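Long-range contacts in endonuclease and methylase LlaGI (Lactococcus lactis, PDB 5FFJ), which probably recognises and methylates specific DNA sequences, being a nuclease-deleted form of a Type ISP restriction-modification enzyme that joins a helicase-like ATPase to methyltransferase and specificity domains: residues A[862-866]-A[1119-1125]; A[1065-1069]-A[1359-1364]; A[1091-1095]-A[1107-1112]. One frame throughout, in Å; residues are numbered along the deposited sequence.

Interaction 1: A[862-866]-A[1119-1125]; sequences SNEND and SWSRSLK. With nucleotides of chain C.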
loop_
_atom_site.group_PDB
_atom_site.type_symbol
_atom_site.label_atom_id
_atom_site.label_comp_id
_atom_site.label_asym_id
_atom_site.label_seq_id
_atom_site.Cartn_x
_atom_site.Cartn_y
_atom_site.Cartn_z
ATOM N N SER A 862 -9.910 -5.207 0.054
ATOM C CA SER A 862 -10.602 -5.682 -1.145
ATOM C C SER A 862 -10.233 -7.167 -1.270
ATOM O O SER A 862 -9.116 -7.555 -0.925
ATOM C CB SER A 862 -10.212 -4.880 -2.385
ATOM O OG SER A 862 -10.749 -3.568 -2.319
ATOM N N ASN A 863 -11.155 -7.984 -1.773
ATOM C CA ASN A 863 -11.243 -9.397 -1.373
ATOM C C ASN A 863 -10.015 -10.280 -1.615
ATOM O O ASN A 863 -9.650 -11.082 -0.753
ATOM C CB ASN A 863 -12.440 -10.053 -2.068
ATOM C CG ASN A 863 -12.768 -11.412 -1.493
ATOM O OD1 ASN A 863 -12.554 -12.439 -2.134
ATOM N ND2 ASN A 863 -13.282 -11.426 -0.268
ATOM N N GLU A 864 -9.380 -10.141 -2.773
ATOM C CA GLU A 864 -8.379 -11.117 -3.203
ATOM C C GLU A 864 -7.007 -10.828 -2.613
ATOM O O GLU A 864 -6.048 -11.557 -2.866
ATOM C CB GLU A 864 -8.289 -11.156 -4.728
ATOM C CG GLU A 864 -9.635 -10.946 -5.405
ATOM C CD GLU A 864 -9.908 -11.927 -6.530
ATOM O OE1 GLU A 864 -11.089 -12.053 -6.908
ATOM O OE2 GLU A 864 -8.964 -12.576 -7.033
ATOM N N ASN A 865 -6.915 -9.756 -1.834
ATOM C CA ASN A 865 -5.736 -9.511 -1.018
ATOM C C ASN A 865 -5.850 -10.353 0.250
ATOM O O ASN A 865 -5.781 -9.831 1.363
ATOM C CB ASN A 865 -5.603 -8.022 -0.688
ATOM C CG ASN A 865 -5.789 -7.135 -1.906
ATOM O OD1 ASN A 865 -5.482 -7.531 -3.032
ATOM N ND2 ASN A 865 -6.293 -5.926 -1.684
ATOM N N ASP A 866 -6.016 -11.663 0.055
ATOM C CA ASP A 866 -6.371 -12.600 1.120
ATOM C C ASP A 866 -5.413 -12.484 2.302
ATOM O O ASP A 866 -5.792 -12.725 3.450
ATOM C CB ASP A 866 -6.365 -14.048 0.604
ATOM C CG ASP A 866 -7.049 -14.204 -0.747
ATOM O OD1 ASP A 866 -8.296 -14.255 -0.788
ATOM O OD2 ASP A 866 -6.333 -14.298 -1.767
ATOM N N SER A 1119 -12.939 -12.802 -10.229
ATOM C CA SER A 1119 -13.137 -11.827 -9.163
ATOM C C SER A 1119 -13.870 -12.520 -8.015
ATOM O O SER A 1119 -15.100 -12.537 -7.964
ATOM C CB SER A 1119 -13.910 -10.596 -9.656
ATOM O OG SER A 1119 -13.802 -9.533 -8.719
ATOM N N TRP A 1120 -13.094 -13.115 -7.111
ATOM C CA TRP A 1120 -13.631 -13.780 -5.925
ATOM C C TRP A 1120 -14.455 -12.848 -5.049
ATOM O O TRP A 1120 -14.187 -11.651 -4.950
ATOM C CB TRP A 1120 -12.499 -14.383 -5.082
ATOM C CG TRP A 1120 -11.761 -15.497 -5.765
ATOM C CD1 TRP A 1120 -10.463 -15.486 -6.186
ATOM C CD2 TRP A 1120 -12.286 -16.783 -6.115
ATOM N NE1 TRP A 1120 -10.145 -16.689 -6.772
ATOM C CE2 TRP A 1120 -11.248 -17.501 -6.741
ATOM C CE3 TRP A 1120 -13.530 -17.398 -5.957
ATOM C CZ2 TRP A 1120 -11.419 -18.802 -7.210
ATOM C CZ3 TRP A 1120 -13.697 -18.689 -6.424
ATOM C CH2 TRP A 1120 -12.648 -19.376 -7.043
ATOM N N SER A 1121 -15.474 -13.426 -4.427
ATOM C CA SER A 1121 -16.228 -12.775 -3.369
ATOM C C SER A 1121 -16.550 -13.841 -2.334
ATOM O O SER A 1121 -16.399 -15.030 -2.613
ATOM C CB SER A 1121 -17.502 -12.134 -3.911
ATOM O OG SER A 1121 -18.408 -13.126 -4.361
ATOM N N ARG A 1122 -16.988 -13.422 -1.152
ATOM C CA ARG A 1122 -17.280 -14.361 -0.074
ATOM C C ARG A 1122 -18.172 -15.500 -0.553
ATOM O O ARG A 1122 -17.805 -16.670 -0.447
ATOM C CB ARG A 1122 -17.949 -13.646 1.101
ATOM C CG ARG A 1122 -18.373 -14.590 2.218
ATOM C CD ARG A 1122 -18.760 -13.841 3.484
ATOM N NE ARG A 1122 -19.908 -12.966 3.276
ATOM C CZ ARG A 1122 -20.546 -12.323 4.248
ATOM N NH1 ARG A 1122 -20.153 -12.456 5.508
ATOM N NH2 ARG A 1122 -21.582 -11.547 3.960
ATOM N N SER A 1123 -19.333 -15.148 -1.094
ATOM C CA SER A 1123 -20.296 -16.139 -1.557
ATOM C C SER A 1123 -19.700 -17.074 -2.605
ATOM O O SER A 1123 -19.939 -18.279 -2.568
ATOM C CB SER A 1123 -21.537 -15.448 -2.123
ATOM O OG SER A 1123 -22.267 -16.319 -2.968
ATOM N N LEU A 1124 -18.924 -16.529 -3.536
ATOM C CA LEU A 1124 -18.366 -17.346 -4.609
ATOM C C LEU A 1124 -17.363 -18.350 -4.049
ATOM O O LEU A 1124 -17.241 -19.463 -4.561
ATOM C CB LEU A 1124 -17.699 -16.474 -5.674
ATOM C CG LEU A 1124 -17.357 -17.206 -6.976
ATOM C CD1 LEU A 1124 -18.620 -17.567 -7.737
ATOM C CD2 LEU A 1124 -16.439 -16.374 -7.849
ATOM N N LYS A 1125 -16.651 -17.955 -2.998
ATOM C CA LYS A 1125 -15.730 -18.862 -2.322
ATOM C C LYS A 1125 -16.501 -19.988 -1.646
ATOM O O LYS A 1125 -16.074 -21.141 -1.667
ATOM C CB LYS A 1125 -14.884 -18.120 -1.284
ATOM C CG LYS A 1125 -13.890 -17.129 -1.860
ATOM C CD LYS A 1125 -12.988 -16.571 -0.769
ATOM C CE LYS A 1125 -12.248 -15.337 -1.239
ATOM N NZ LYS A 1125 -10.852 -15.285 -0.730
ATOM P P DA C 17 -15.312 -7.749 -2.395
ATOM O OP1 DA C 17 -14.155 -7.696 -3.319
ATOM O OP2 DA C 17 -16.405 -8.716 -2.644
ATOM O "O5'" DA C 17 -14.783 -7.971 -0.899
ATOM C "C5'" DA C 17 -13.792 -7.091 -0.373
ATOM C "C4'" DA C 17 -14.145 -6.604 1.023
ATOM O "O4'" DA C 17 -15.363 -5.820 0.970
ATOM C "C3'" DA C 17 -14.391 -7.698 2.063
ATOM O "O3'" DA C 17 -13.774 -7.334 3.299
ATOM C "C2'" DA C 17 -15.910 -7.758 2.163
ATOM C "C1'" DA C 17 -16.293 -6.314 1.910
ATOM N N9 DA C 17 -17.620 -6.137 1.355
ATOM C C8 DA C 17 -18.162 -6.800 0.293
ATOM N N7 DA C 17 -19.376 -6.416 -0.003
ATOM C C5 DA C 17 -19.641 -5.423 0.922
ATOM C C6 DA C 17 -20.764 -4.618 1.137
ATOM N N6 DA C 17 -21.866 -4.702 0.394
ATOM N N1 DA C 17 -20.710 -3.723 2.145
ATOM C C2 DA C 17 -19.595 -3.652 2.883
ATOM N N3 DA C 17 -18.474 -4.358 2.773
ATOM C C4 DA C 17 -18.566 -5.235 1.762
ATOM P P DT C 18 -13.341 -8.452 4.367
ATOM O OP1 DT C 18 -12.308 -7.829 5.224
ATOM O OP2 DT C 18 -13.022 -9.708 3.652
ATOM O "O5'" DT C 18 -14.666 -8.666 5.243
ATOM C "C5'" DT C 18 -15.177 -7.578 6.012
ATOM C "C4'" DT C 18 -16.576 -7.864 6.520
ATOM O "O4'" DT C 18 -17.555 -7.582 5.478
ATOM C "C3'" DT C 18 -16.838 -9.318 6.951
ATOM O "O3'" DT C 18 -17.403 -9.347 8.258
ATOM C "C2'" DT C 18 -17.819 -9.823 5.891
ATOM C "C1'" DT C 18 -18.571 -8.547 5.587
ATOM N N1 DT C 18 -19.406 -8.558 4.340
ATOM C C2 DT C 18 -20.600 -7.872 4.338
ATOM O O2 DT C 18 -21.009 -7.248 5.298
ATOM N N3 DT C 18 -21.299 -7.935 3.164
ATOM C C4 DT C 18 -20.938 -8.606 2.014
ATOM O O4 DT C 18 -21.640 -8.603 1.006
ATOM C C5 DT C 18 -19.676 -9.312 2.080
ATOM C C7 DT C 18 -19.172 -10.081 0.893
ATOM C C6 DT C 18 -18.980 -9.256 3.229
ATOM P P DG C 19 -16.842 -10.337 9.389
ATOM O OP1 DG C 19 -15.444 -9.965 9.682
ATOM O OP2 DG C 19 -17.161 -11.724 8.981
ATOM O "O5'" DG C 19 -17.727 -9.958 10.663
ATOM C "C5'" DG C 19 -17.688 -8.627 11.178
ATOM C "C4'" DG C 19 -19.001 -8.257 11.848
ATOM O "O4'" DG C 19 -20.004 -8.000 10.830
ATOM C "C3'" DG C 19 -19.594 -9.332 12.748
ATOM O "O3'" DG C 19 -20.285 -8.739 13.859
ATOM C "C2'" DG C 19 -20.526 -10.087 11.804
ATOM C "C1'" DG C 19 -21.023 -8.983 10.872
ATOM N N9 DG C 19 -21.300 -9.410 9.496
ATOM C C8 DG C 19 -20.518 -10.210 8.694
ATOM N N7 DG C 19 -21.018 -10.395 7.500
ATOM C C5 DG C 19 -22.199 -9.664 7.506
ATOM C C6 DG C 19 -23.169 -9.484 6.489
ATOM O O6 DG C 19 -23.176 -9.955 5.340
ATOM N N1 DG C 19 -24.215 -8.665 6.912
ATOM C C2 DG C 19 -24.308 -8.091 8.158
ATOM N N2 DG C 19 -25.388 -7.328 8.382
ATOM N N3 DG C 19 -23.406 -8.249 9.117
ATOM C C4 DG C 19 -22.382 -9.045 8.724
#
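Asp866 and Lys1125 carry the charged end of this contact, their side chains meeting at a slant with OD1 of Asp866 2.8 Å from NZ of Lys1125 in a salt bridge. The lysine chain starts beside its own backbone N (chi1 -68°), runs extended as far as CE, then bends at its last torsion, which delivers NZ to the carboxylate. Glu864 meets Trp1120 differently: the two side chains cross at about a right angle, and the Glu864 carboxylate lies beside the edge of the indole ring, although its exact position there is doubtful.

The type I turn from Ser862 to Asn865 turns its backbone to the DNA, and the N-H of Asn863 makes a weak hydrogen bond, 3.4 Å from N to OP1 of DA17 of chain C. Ser1121 is the N-cap of the following helix, its OG bonded to Glu1162 and Arg1065. From the first turn Arg1122 reaches away from 862-866: NH1 donates to N7 of DG19 of chain C at 3.0 Å and NH2 to O6 of DG19 of chain C at 2.6 Å, while C6 of DT18 of chain C lies over one guanidinium face, offset toward its rim. This forked grip on the Hoogsteen edge is the classic major-groove readout of guanine, set here where a methyltransferase loop meets the specificity domain.

Interaction 2: A[1065-1069]-A[1359-1364]; sequences RDAWV and DKKSGI. With nucleotides of chain C.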
loop_
_atom_site.group_PDB
_atom_site.type_symbol
_atom_site.label_atom_id
_atom_site.label_comp_id
_atom_site.label_asym_id
_atom_site.label_seq_id
_atom_site.Cartn_x
_atom_site.Cartn_y
_atom_site.Cartn_z
ATOM N N ARG A 1065 -18.522 -7.506 -8.517
ATOM C CA ARG A 1065 -17.573 -7.748 -9.606
ATOM C C ARG A 1065 -18.045 -7.043 -10.879
ATOM O O ARG A 1065 -18.337 -7.682 -11.890
ATOM C CB ARG A 1065 -17.395 -9.255 -9.844
ATOM C CG ARG A 1065 -18.691 -10.053 -9.934
ATOM C CD ARG A 1065 -18.406 -11.544 -10.064
ATOM N NE ARG A 1065 -17.763 -12.098 -8.871
ATOM C CZ ARG A 1065 -18.403 -12.669 -7.852
ATOM N NH1 ARG A 1065 -19.726 -12.772 -7.854
ATOM N NH2 ARG A 1065 -17.712 -13.138 -6.820
ATOM N N ASP A 1066 -18.101 -5.714 -10.817
ATOM C CA ASP A 1066 -18.670 -4.902 -11.891
ATOM C C ASP A 1066 -17.923 -5.049 -13.217
ATOM O O ASP A 1066 -18.547 -5.122 -14.276
ATOM C CB ASP A 1066 -18.695 -3.424 -11.478
ATOM C CG ASP A 1066 -19.770 -3.118 -10.442
ATOM O OD1 ASP A 1066 -20.622 -3.993 -10.171
ATOM O OD2 ASP A 1066 -19.770 -1.989 -9.904
ATOM N N ALA A 1067 -16.594 -5.085 -13.165
ATOM C CA ALA A 1067 -15.791 -5.132 -14.385
ATOM C C ALA A 1067 -16.138 -6.351 -15.240
ATOM O O ALA A 1067 -16.147 -6.275 -16.469
ATOM C CB ALA A 1067 -14.307 -5.133 -14.049
ATOM N N TRP A 1068 -16.430 -7.468 -14.582
ATOM C CA TRP A 1068 -16.780 -8.703 -15.276
ATOM C C TRP A 1068 -18.255 -8.736 -15.651
ATOM O O TRP A 1068 -18.616 -9.060 -16.782
ATOM C CB TRP A 1068 -16.458 -9.918 -14.403
ATOM C CG TRP A 1068 -14.999 -10.117 -14.128
ATOM C CD1 TRP A 1068 -14.271 -9.568 -13.113
ATOM C CD2 TRP A 1068 -14.089 -10.935 -14.875
ATOM N NE1 TRP A 1068 -12.964 -9.991 -13.184
ATOM C CE2 TRP A 1068 -12.829 -10.830 -14.257
ATOM C CE3 TRP A 1068 -14.222 -11.742 -16.008
ATOM C CZ2 TRP A 1068 -11.706 -11.503 -14.736
ATOM C CZ3 TRP A 1068 -13.107 -12.409 -16.479
ATOM C CH2 TRP A 1068 -11.866 -12.286 -15.845
ATOM N N VAL A 1069 -19.099 -8.385 -14.687
ATOM C CA VAL A 1069 -20.528 -8.663 -14.765
ATOM C C VAL A 1069 -21.337 -7.531 -15.415
ATOM O O VAL A 1069 -22.448 -7.762 -15.895
ATOM C CB VAL A 1069 -21.072 -8.975 -13.340
ATOM C CG1 VAL A 1069 -22.204 -8.039 -12.928
ATOM C CG2 VAL A 1069 -21.510 -10.425 -13.252
ATOM N N ASP A 1359 -10.111 -1.679 -16.692
ATOM C CA ASP A 1359 -10.002 -2.103 -15.302
ATOM C C ASP A 1359 -8.575 -2.564 -15.018
ATOM O O ASP A 1359 -8.112 -3.547 -15.593
ATOM C CB ASP A 1359 -10.999 -3.224 -15.002
ATOM C CG ASP A 1359 -11.047 -3.581 -13.535
ATOM O OD1 ASP A 1359 -11.580 -2.768 -12.751
ATOM O OD2 ASP A 1359 -10.565 -4.673 -13.166
ATOM N N LYS A 1360 -7.879 -1.848 -14.139
ATOM C CA LYS A 1360 -6.471 -2.127 -13.861
ATOM C C LYS A 1360 -6.244 -3.562 -13.387
ATOM O O LYS A 1360 -5.254 -4.195 -13.751
ATOM C CB LYS A 1360 -5.937 -1.152 -12.809
ATOM N N LYS A 1361 -7.173 -4.068 -12.582
ATOM C CA LYS A 1361 -7.044 -5.395 -11.984
ATOM C C LYS A 1361 -7.268 -6.501 -13.011
ATOM O O LYS A 1361 -6.454 -7.418 -13.141
ATOM C CB LYS A 1361 -8.035 -5.553 -10.828
ATOM N N SER A 1362 -8.376 -6.400 -13.740
ATOM C CA SER A 1362 -8.808 -7.451 -14.660
ATOM C C SER A 1362 -8.351 -7.197 -16.096
ATOM O O SER A 1362 -8.225 -8.133 -16.887
ATOM C CB SER A 1362 -10.335 -7.596 -14.621
ATOM O OG SER A 1362 -10.986 -6.354 -14.808
ATOM N N GLY A 1363 -8.105 -5.936 -16.433
ATOM C CA GLY A 1363 -7.715 -5.575 -17.783
ATOM C C GLY A 1363 -8.891 -5.624 -18.743
ATOM O O GLY A 1363 -8.709 -5.760 -19.954
ATOM N N ILE A 1364 -10.101 -5.511 -18.202
ATOM C CA ILE A 1364 -11.314 -5.532 -19.020
ATOM C C ILE A 1364 -11.655 -4.112 -19.456
ATOM O O ILE A 1364 -11.801 -3.213 -18.625
ATOM C CB ILE A 1364 -12.531 -6.140 -18.269
ATOM C CG1 ILE A 1364 -12.131 -7.425 -17.520
ATOM C CG2 ILE A 1364 -13.711 -6.340 -19.240
ATOM C CD1 ILE A 1364 -12.827 -8.703 -17.953
ATOM P P DG C 16 -16.455 -4.252 -7.714
ATOM O OP1 DG C 16 -15.751 -5.067 -8.726
ATOM O OP2 DG C 16 -17.936 -4.223 -7.699
ATOM O "O5'" DG C 16 -15.952 -4.703 -6.262
ATOM C "C5'" DG C 16 -16.051 -3.778 -5.192
ATOM C "C4'" DG C 16 -15.706 -4.402 -3.853
ATOM O "O4'" DG C 16 -16.069 -3.462 -2.812
ATOM C "C3'" DG C 16 -16.493 -5.642 -3.476
ATOM O "O3'" DG C 16 -15.923 -6.267 -2.336
ATOM C "C2'" DG C 16 -17.819 -5.013 -3.133
ATOM C "C1'" DG C 16 -17.332 -3.849 -2.272
ATOM N N9 DG C 16 -18.210 -2.689 -2.248
ATOM C C8 DG C 16 -19.029 -2.227 -3.251
ATOM N N7 DG C 16 -19.695 -1.153 -2.918
ATOM C C5 DG C 16 -19.286 -0.892 -1.616
ATOM C C6 DG C 16 -19.661 0.142 -0.726
ATOM O O6 DG C 16 -20.460 1.069 -0.919
ATOM N N1 DG C 16 -19.003 0.030 0.498
ATOM C C2 DG C 16 -18.100 -0.957 0.817
ATOM N N2 DG C 16 -17.564 -0.909 2.043
ATOM N N3 DG C 16 -17.744 -1.926 -0.006
ATOM C C4 DG C 16 -18.373 -1.830 -1.197
ATOM P P DG C 15 -16.520 2.954 -10.227
ATOM O OP1 DG C 15 -15.969 2.452 -11.507
ATOM O OP2 DG C 15 -17.641 3.921 -10.257
ATOM O "O5'" DG C 15 -16.966 1.732 -9.294
ATOM C "C5'" DG C 15 -16.727 0.384 -9.703
ATOM C "C4'" DG C 15 -16.072 -0.411 -8.591
ATOM O "O4'" DG C 15 -15.969 0.427 -7.401
ATOM C "C3'" DG C 15 -16.838 -1.662 -8.159
ATOM O "O3'" DG C 15 -15.930 -2.735 -7.841
ATOM C "C2'" DG C 15 -17.621 -1.169 -6.948
ATOM C "C1'" DG C 15 -16.649 -0.183 -6.321
ATOM N N9 DG C 15 -17.277 0.859 -5.499
ATOM C C8 DG C 15 -18.175 1.818 -5.906
ATOM N N7 DG C 15 -18.552 2.621 -4.945
ATOM C C5 DG C 15 -17.859 2.168 -3.830
ATOM C C6 DG C 15 -17.862 2.643 -2.493
ATOM O O6 DG C 15 -18.502 3.591 -2.015
ATOM N N1 DG C 15 -17.015 1.896 -1.680
ATOM C C2 DG C 15 -16.260 0.826 -2.103
ATOM N N2 DG C 15 -15.501 0.228 -1.177
ATOM N N3 DG C 15 -16.249 0.372 -3.348
ATOM C C4 DG C 15 -17.069 1.087 -4.155
#
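Ala1067 and Ile1364 bring their CA atoms to 6.5 Å where the first turn of the short helix 1066-1069 faces the loop between strands 1357-1358 and 1365-1366. That loop is held by an Asx motif within the specificity domain: OD2 of Asp1359 accepts the backbone N-H of Ser1362 at 2.8 Å, on its anti side and 23° out of the carboxylate plane, and also takes a hydrogen bond from OG of Ser1362.

Against this closed loop Ala1067 presses its methyl, CB lying 3.6 Å from CG of Asp1359 and equally near the Ser1362 hydroxyl. No hydrogen bond crosses the contact. Trp1068 sets its CG beside its own backbone N (chi1 -65°), which brings the indole round to the loop; CB of Ser1362 comes obliquely to NE1 of Trp1068 at 3.8 Å. The helix start has a second task. The backbone N of Asp1066 donates to OP1 of DG16 of chain C at 3.2 Å. A weak bond to OP2 of the same phosphate accompanies it, while the Asp1066 carboxylate is held by Thr1063 and Tyr1146. Farther along the loop, Ile1364 crosses Trp1068 at about a right angle, and CD1 of Ile1364 sits 3.9 Å from the centroid of the six-membered ring of Trp1068, only 12° off the normal, in a CH-pi contact.

Interaction 3: A[1091-1095]-A[1107-1112]; sequences EVDRL and VVDYVT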
loop_
_atom_site.group_PDB
_atom_site.type_symbol
_atom_site.label_atom_id
_atom_site.label_comp_id
_atom_site.label_asym_id
_atom_site.label_seq_id
_atom_site.Cartn_x
_atom_site.Cartn_y
_atom_site.Cartn_z
ATOM N N GLU A 1091 -11.403 -24.261 -11.687
ATOM C CA GLU A 1091 -10.937 -24.297 -10.306
ATOM C C GLU A 1091 -11.710 -25.362 -9.540
ATOM O O GLU A 1091 -11.147 -26.075 -8.714
ATOM C CB GLU A 1091 -11.103 -22.933 -9.632
ATOM C CG GLU A 1091 -10.300 -21.808 -10.273
ATOM C CD GLU A 1091 -8.800 -22.021 -10.185
ATOM O OE1 GLU A 1091 -8.330 -22.576 -9.169
ATOM O OE2 GLU A 1091 -8.092 -21.632 -11.138
ATOM N N VAL A 1092 -13.000 -25.476 -9.834
ATOM C CA VAL A 1092 -13.847 -26.478 -9.198
ATOM C C VAL A 1092 -13.416 -27.887 -9.600
ATOM O O VAL A 1092 -13.298 -28.772 -8.751
ATOM C CB VAL A 1092 -15.332 -26.259 -9.558
ATOM C CG1 VAL A 1092 -16.161 -27.515 -9.296
ATOM C CG2 VAL A 1092 -15.890 -25.079 -8.777
ATOM N N ASP A 1093 -13.191 -28.091 -10.896
ATOM C CA ASP A 1093 -12.721 -29.376 -11.401
ATOM C C ASP A 1093 -11.398 -29.758 -10.743
ATOM O O ASP A 1093 -11.145 -30.933 -10.477
ATOM C CB ASP A 1093 -12.559 -29.338 -12.925
ATOM C CG ASP A 1093 -13.876 -29.523 -13.663
ATOM O OD1 ASP A 1093 -14.759 -30.245 -13.156
ATOM O OD2 ASP A 1093 -14.021 -28.951 -14.764
ATOM N N ARG A 1094 -10.556 -28.760 -10.485
ATOM C CA ARG A 1094 -9.298 -28.992 -9.783
ATOM C C ARG A 1094 -9.574 -29.473 -8.361
ATOM O O ARG A 1094 -8.973 -30.442 -7.901
ATOM C CB ARG A 1094 -8.440 -27.723 -9.754
ATOM C CG ARG A 1094 -7.124 -27.884 -8.996
ATOM C CD ARG A 1094 -6.439 -26.553 -8.759
ATOM N NE ARG A 1094 -6.000 -25.925 -10.001
ATOM C CZ ARG A 1094 -5.120 -24.930 -10.063
ATOM N NH1 ARG A 1094 -4.574 -24.449 -8.953
ATOM N NH2 ARG A 1094 -4.780 -24.419 -11.237
ATOM N N LEU A 1095 -10.486 -28.786 -7.676
ATOM C CA LEU A 1095 -10.856 -29.128 -6.305
ATOM C C LEU A 1095 -11.533 -30.491 -6.228
ATOM O O LEU A 1095 -11.481 -31.163 -5.199
ATOM C CB LEU A 1095 -11.788 -28.065 -5.713
ATOM C CG LEU A 1095 -11.238 -26.650 -5.496
ATOM C CD1 LEU A 1095 -12.277 -25.774 -4.804
ATOM C CD2 LEU A 1095 -9.935 -26.665 -4.713
ATOM N N VAL A 1107 -10.273 -22.578 1.292
ATOM C CA VAL A 1107 -10.202 -22.878 -0.134
ATOM C C VAL A 1107 -9.210 -21.971 -0.868
ATOM O O VAL A 1107 -8.725 -22.313 -1.946
ATOM C CB VAL A 1107 -11.595 -22.746 -0.785
ATOM C CG1 VAL A 1107 -12.082 -21.307 -0.718
ATOM C CG2 VAL A 1107 -11.577 -23.245 -2.222
ATOM N N VAL A 1108 -8.918 -20.817 -0.274
ATOM C CA VAL A 1108 -7.998 -19.840 -0.858
ATOM C C VAL A 1108 -6.658 -20.439 -1.278
ATOM O O VAL A 1108 -6.106 -20.077 -2.316
ATOM C CB VAL A 1108 -7.726 -18.690 0.132
ATOM C CG1 VAL A 1108 -6.559 -17.822 -0.343
ATOM C CG2 VAL A 1108 -8.980 -17.847 0.321
ATOM N N ASP A 1109 -6.130 -21.340 -0.457
ATOM C CA ASP A 1109 -4.820 -21.932 -0.704
ATOM C C ASP A 1109 -4.811 -22.855 -1.921
ATOM O O ASP A 1109 -3.749 -23.162 -2.465
ATOM C CB ASP A 1109 -4.361 -22.703 0.533
ATOM C CG ASP A 1109 -4.386 -21.854 1.789
ATOM O OD1 ASP A 1109 -3.992 -20.669 1.715
ATOM O OD2 ASP A 1109 -4.806 -22.367 2.848
ATOM N N TYR A 1110 -5.997 -23.280 -2.351
ATOM C CA TYR A 1110 -6.128 -24.242 -3.440
ATOM C C TYR A 1110 -6.735 -23.620 -4.700
ATOM O O TYR A 1110 -7.138 -24.339 -5.618
ATOM C CB TYR A 1110 -6.985 -25.428 -2.987
ATOM C CG TYR A 1110 -6.555 -26.015 -1.662
ATOM C CD1 TYR A 1110 -7.003 -25.475 -0.464
ATOM C CD2 TYR A 1110 -5.701 -27.109 -1.609
ATOM C CE1 TYR A 1110 -6.612 -26.004 0.749
ATOM C CE2 TYR A 1110 -5.305 -27.648 -0.400
ATOM C CZ TYR A 1110 -5.764 -27.090 0.776
ATOM O OH TYR A 1110 -5.373 -27.621 1.984
ATOM N N VAL A 1111 -6.798 -22.291 -4.743
ATOM C CA VAL A 1111 -7.393 -21.587 -5.880
ATOM C C VAL A 1111 -6.487 -20.474 -6.420
ATOM O O VAL A 1111 -5.463 -20.146 -5.821
ATOM C CB VAL A 1111 -8.767 -20.996 -5.510
ATOM C CG1 VAL A 1111 -9.740 -22.114 -5.191
ATOM C CG2 VAL A 1111 -8.653 -20.046 -4.333
ATOM N N THR A 1112 -6.893 -19.892 -7.546
ATOM C CA THR A 1112 -5.992 -19.121 -8.409
ATOM C C THR A 1112 -5.519 -17.743 -7.915
ATOM O O THR A 1112 -4.375 -17.362 -8.163
ATOM C CB THR A 1112 -6.640 -18.888 -9.790
ATOM O OG1 THR A 1112 -5.787 -18.041 -10.569
ATOM C CG2 THR A 1112 -8.022 -18.237 -9.662
#
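Leu1095 is the apolar wedge that helix 1074-1096 drives against the 3-10 turn and loop of 1107-1112. Its CG lies beside its backbone N and chi2 is -176°, torsions that direct the two methyls at different partners: CD1 of Leu1095 comes to 3.7 Å from CG2 of Val1107, and CD2 to 3.6 Å from CB of Tyr1110. In both encounters the side chains cross at about a right angle. Leu1102, from the connecting loop, adds to the apolar surroundings of Leu1095. Within the 3-10 turn the N-H of Tyr1110 is bonded to the carbonyl of Val1107, and the same carbonyl oxygen lies at the edge of the Tyr1110 ring, in its plane.

One helical turn earlier the character changes. Glu1091 is buried, and its carboxylate lies against carbon atoms of the loop: OE2 of Glu1091 is 3.4 Å from CB of Thr1112, with the methyl CG2 a little farther off, and OE1 of Glu1091 is 3.6 Å from CA of Val1111. OG1 of Thr1112 accepts a weak hydrogen bond from the backbone N of Asp1114.

The solvent side belongs to Arg1094, which touches the loop lightly, its CD lying 3.9 Å from O of Tyr1110. Its chain bends at chi3, bringing the guanidinium beside the Glu1091 carboxylate, and OE1 of Glu1091 stands 4.0 Å above the plane of that group, over its centre. Replacing Glu1091 with an alanine would probably open a gap beside Val1111 and Thr1112 and leave the Arg1094 guanidinium without the acidic group over its face. The chemistry thus implies a grip made by shape on the leucine side, whereas at the glutamate edge the nearby arginine may partly offset the charge of the buried carboxylate.

In the fold
The six segments come in the order 862-866, 1065-1069, 1091-1095, 1107-1112, 1119-1125 and 1359-1364, so that interactions 1 and 2 interlock along the chain and interaction 3 falls within the span of both. Interaction 1 is central: its centre is 14 Å from that of interaction 2 and 13 Å from that of interaction 3, while the latter two are 21 Å apart and do not touch. Arg1065 ties 1119-1125 to interaction 2, and Val1108 and Val1111 pack on Lys1125 and Trp1120. Helix 1074-1096 of interaction 3, followed by helix 1122-1129 of interaction 1, also touches Trp1068 and Ile1364. Interaction 1 places sequence reading beside the methyltransferase on the same DNA.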